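Side-chain contact in ERPC (Borrelia burgdorferi, PDB 4BXM), which probably binds the host complement regulator factor H at the surface of the Lyme disease spirochaete, as an outer surface lipoprotein of the Erp family: residues A[65-70]-A[98-103]. Sequence-based numbering, arbitrary orientation.
Sequences AGYTAT and YGYKDE
Tyr67 and Tyr100 meet in a T-shaped stack: the edge of the Tyr100 ring is set against one face of Tyr67, with centroids 5.0 Å apart and planes at 86°. The CD1–CE1 side of Tyr100 does the touching, its CE1 lying 3.8 Å from Tyr67 CG and offset toward the rim of that ring. With CG anti to the backbone N (chi1 173°), Tyr67 reaches across to residues 98-103, while its phenol runs past Tyr100 in the opposite direction. Tyrosine suits this place because its ring offers a flat apolar face to Tyr100 while its hydroxyl reaches a water. Tyr67 OH gives its proton to this water, 2.6 Å from it and in the ring plane. The water donates in turn to Thr70 O and to Gly99 O, at 2.7 Å from the latter; these two bonds join the backbones, and the first ties in the Tyr67 side chain. Toward strand 96-97, Thr70 O lies 3.8 Å from both Tyr98 CB and CD2, oblique to the ring, and Thr70 OG1 is hydrogen-bonded to Glu51 OE2. Gly99 takes a positive phi (74°), which suits glycine, and its lack of a side chain lets Glu103 OE1 pack close by. Glu103 OE1 accepts the N-H of Tyr100 at 2.9 Å, approached from above the carboxylate plane, and probably helps, with the Glu103 N to Tyr100 O bond, to hold the type I beta turn. Both stacked rings also rest on Leu54 and Val56 of strand 50-56. The T-shaped tyrosine pair and bridging water thus join strand 67-74 of the antiparallel sheet to the loop after strand 96-97, in this Borrelia outer surface protein E family member.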
ATOM      1  N   ALA A  65      -4.016   8.078 -15.377  1.00 68.14           N
ATOM      2  CA  ALA A  65      -4.331   6.693 -15.146  1.00 59.25           C
ATOM      3  C   ALA A  65      -5.852   6.541 -15.133  1.00 52.00           C
ATOM      4  O   ALA A  65      -6.598   7.509 -15.167  1.00 55.10           O
ATOM      5  CB  ALA A  65      -3.679   6.227 -13.827  1.00 57.12           C
ATOM      6  N   GLY A  66      -6.309   5.302 -15.127  1.00 51.29           N
ATOM      7  CA  GLY A  66      -7.703   5.007 -14.859  1.00 50.79           C
ATOM      8  C   GLY A  66      -8.093   5.477 -13.461  1.00 52.15           C
ATOM      9  O   GLY A  66      -9.197   5.909 -13.255  1.00 53.68           O
ATOM     10  N   TYR A  67      -7.168   5.420 -12.510  1.00 47.03           N
ATOM     11  CA  TYR A  67      -7.507   5.602 -11.115  1.00 43.71           C
ATOM     12  C   TYR A  67      -6.258   6.092 -10.394  1.00 39.61           C
ATOM     13  O   TYR A  67      -5.195   5.435 -10.442  1.00 38.73           O
ATOM     14  CB  TYR A  67      -8.091   4.295 -10.495  1.00 42.13           C
ATOM     15  CG  TYR A  67      -8.299   4.393  -8.953  1.00 44.83           C
ATOM     16  CD1 TYR A  67      -7.205   4.293  -8.076  1.00 37.24           C
ATOM     17  CD2 TYR A  67      -9.575   4.599  -8.389  1.00 44.05           C
ATOM     18  CE1 TYR A  67      -7.347   4.369  -6.715  1.00 39.17           C
ATOM     19  CE2 TYR A  67      -9.724   4.711  -7.011  1.00 40.08           C
ATOM     20  CZ  TYR A  67      -8.598   4.611  -6.189  1.00 40.97           C
ATOM     21  OH  TYR A  67      -8.690   4.692  -4.849  1.00 36.94           O
ATOM     22  N   THR A  68      -6.397   7.255  -9.763  1.00 36.41           N
ATOM     23  CA  THR A  68      -5.345   7.857  -8.941  1.00 39.30           C
ATOM     24  C   THR A  68      -5.912   8.462  -7.639  1.00 35.58           C
ATOM     25  O   THR A  68      -6.717   9.365  -7.708  1.00 36.36           O
ATOM     26  CB  THR A  68      -4.618   8.994  -9.694  1.00 40.11           C
ATOM     27  OG1 THR A  68      -3.914   8.465 -10.788  1.00 49.24           O
ATOM     28  CG2 THR A  68      -3.553   9.687  -8.786  1.00 45.97           C
ATOM     29  N   ALA A  69      -5.436   8.014  -6.481  1.00 32.24           N
ATOM     30  CA  ALA A  69      -5.939   8.479  -5.189  1.00 26.86           C
ATOM     31  C   ALA A  69      -5.007   8.055  -4.077  1.00 27.40           C
ATOM     32  O   ALA A  69      -4.254   7.093  -4.226  1.00 25.44           O
ATOM     33  CB  ALA A  69      -7.361   7.990  -4.915  1.00 26.40           C
ATOM     34  N   THR A  70      -5.008   8.829  -2.991  1.00 24.84           N
ATOM     35  CA  THR A  70      -4.458   8.398  -1.726  1.00 23.67           C
ATOM     36  C   THR A  70      -4.910   6.974  -1.425  1.00 21.47           C
ATOM     37  O   THR A  70      -6.076   6.653  -1.580  1.00 21.02           O
ATOM     38  CB  THR A  70      -4.918   9.307  -0.578  1.00 24.23           C
ATOM     39  OG1 THR A  70      -4.644  10.626  -0.981  1.00 24.84           O
ATOM     40  CG2 THR A  70      -4.027   9.091   0.676  1.00 25.37           C
ATOM     41  N   TYR A  98      -7.713   4.365   2.748  1.00 21.99           N
ATOM     42  CA  TYR A  98      -8.802   4.183   1.791  1.00 23.41           C
ATOM     43  C   TYR A  98      -8.746   2.885   1.041  1.00 22.64           C
ATOM     44  O   TYR A  98      -9.769   2.288   0.705  1.00 23.41           O
ATOM     45  CB  TYR A  98      -8.750   5.258   0.754  1.00 25.38           C
ATOM     46  CG  TYR A  98      -9.020   6.576   1.321  1.00 28.80           C
ATOM     47  CD1 TYR A  98     -10.319   6.998   1.535  1.00 31.09           C
ATOM     48  CD2 TYR A  98      -7.953   7.440   1.668  1.00 33.00           C
ATOM     49  CE1 TYR A  98     -10.580   8.232   2.087  1.00 33.02           C
ATOM     50  CE2 TYR A  98      -8.202   8.652   2.231  1.00 35.95           C
ATOM     51  CZ  TYR A  98      -9.526   9.049   2.409  1.00 36.08           C
ATOM     52  OH  TYR A  98      -9.789  10.257   2.921  1.00 41.41           O
ATOM     53  N   GLY A  99      -7.544   2.460   0.646  1.00 21.26           N
ATOM     54  CA  GLY A  99      -7.452   1.253  -0.108  1.00 22.25           C
ATOM     55  C   GLY A  99      -7.942   1.474  -1.516  1.00 24.92           C
ATOM     56  O   GLY A  99      -8.071   2.632  -1.964  1.00 22.67           O
ATOM     57  N   TYR A 100      -8.207   0.373  -2.215  1.00 24.91           N
ATOM     58  CA  TYR A 100      -8.740   0.451  -3.618  1.00 27.56           C
ATOM     59  C   TYR A 100     -10.277   0.282  -3.670  1.00 31.48           C
ATOM     60  O   TYR A 100     -10.935   0.068  -2.624  1.00 31.14           O
ATOM     61  CB  TYR A 100      -7.963  -0.561  -4.529  1.00 30.32           C
ATOM     62  CG  TYR A 100      -8.267  -0.508  -6.025  1.00 31.60           C
ATOM     63  CD1 TYR A 100      -8.160   0.650  -6.740  1.00 33.23           C
ATOM     64  CD2 TYR A 100      -8.712  -1.652  -6.701  1.00 38.04           C
ATOM     65  CE1 TYR A 100      -8.508   0.715  -8.106  1.00 36.64           C
ATOM     66  CE2 TYR A 100      -9.052  -1.617  -8.061  1.00 38.30           C
ATOM     67  CZ  TYR A 100      -8.961  -0.428  -8.765  1.00 38.59           C
ATOM     68  OH  TYR A 100      -9.295  -0.370 -10.108  1.00 44.91           O
ATOM     69  N   LYS A 101     -10.865   0.403  -4.870  1.00 35.56           N
ATOM     70  CA  LYS A 101     -12.320   0.670  -5.038  1.00 37.87           C
ATOM     71  C   LYS A 101     -13.222  -0.440  -4.509  1.00 35.52           C
ATOM     72  O   LYS A 101     -14.356  -0.171  -4.177  1.00 37.31           O
ATOM     73  CB  LYS A 101     -12.673   0.983  -6.519  1.00 43.30           C
ATOM     74  CG  LYS A 101     -12.303  -0.149  -7.496  1.00 52.20           C
ATOM     75  CD  LYS A 101     -13.010  -0.064  -8.864  1.00 61.67           C
ATOM     76  CE  LYS A 101     -12.692  -1.238  -9.814  1.00 62.12           C
ATOM     77  NZ  LYS A 101     -12.722  -2.617  -9.241  1.00 62.01           N
ATOM     78  N   ASP A 102     -12.711  -1.660  -4.401  1.00 30.76           N
ATOM     79  CA  ASP A 102     -13.480  -2.784  -3.870  1.00 37.05           C
ATOM     80  C   ASP A 102     -13.610  -2.763  -2.356  1.00 39.49           C
ATOM     81  O   ASP A 102     -14.332  -3.568  -1.790  1.00 40.04           O
ATOM     82  CB  ASP A 102     -12.726  -4.098  -4.153  1.00 39.60           C
ATOM     83  CG  ASP A 102     -12.738  -4.475  -5.605  1.00 49.94           C
ATOM     84  OD1 ASP A 102     -13.689  -4.062  -6.317  1.00 47.34           O
ATOM     85  OD2 ASP A 102     -11.813  -5.227  -5.995  1.00 57.44           O
ATOM     86  N   GLU A 103     -12.791  -1.949  -1.686  1.00 34.56           N
ATOM     87  CA  GLU A 103     -12.784  -1.950  -0.227  1.00 33.86           C
ATOM     88  C   GLU A 103     -13.835  -1.026   0.326  1.00 34.17           C
ATOM     89  O   GLU A 103     -14.115   0.088  -0.211  1.00 31.18           O
ATOM     90  CB  GLU A 103     -11.403  -1.574   0.315  1.00 30.99           C
ATOM     91  CG  GLU A 103     -10.479  -2.758   0.307  1.00 31.10           C
ATOM     92  CD  GLU A 103      -9.032  -2.338   0.362  1.00 33.18           C
ATOM     93  OE1 GLU A 103      -8.505  -2.091  -0.740  1.00 28.18           O
ATOM     94  OE2 GLU A 103      -8.437  -2.292   1.503  1.00 27.46           O
TER
HETATM   95  O   HOH W   1      -6.664   4.539  -3.253  1.00 22.48           O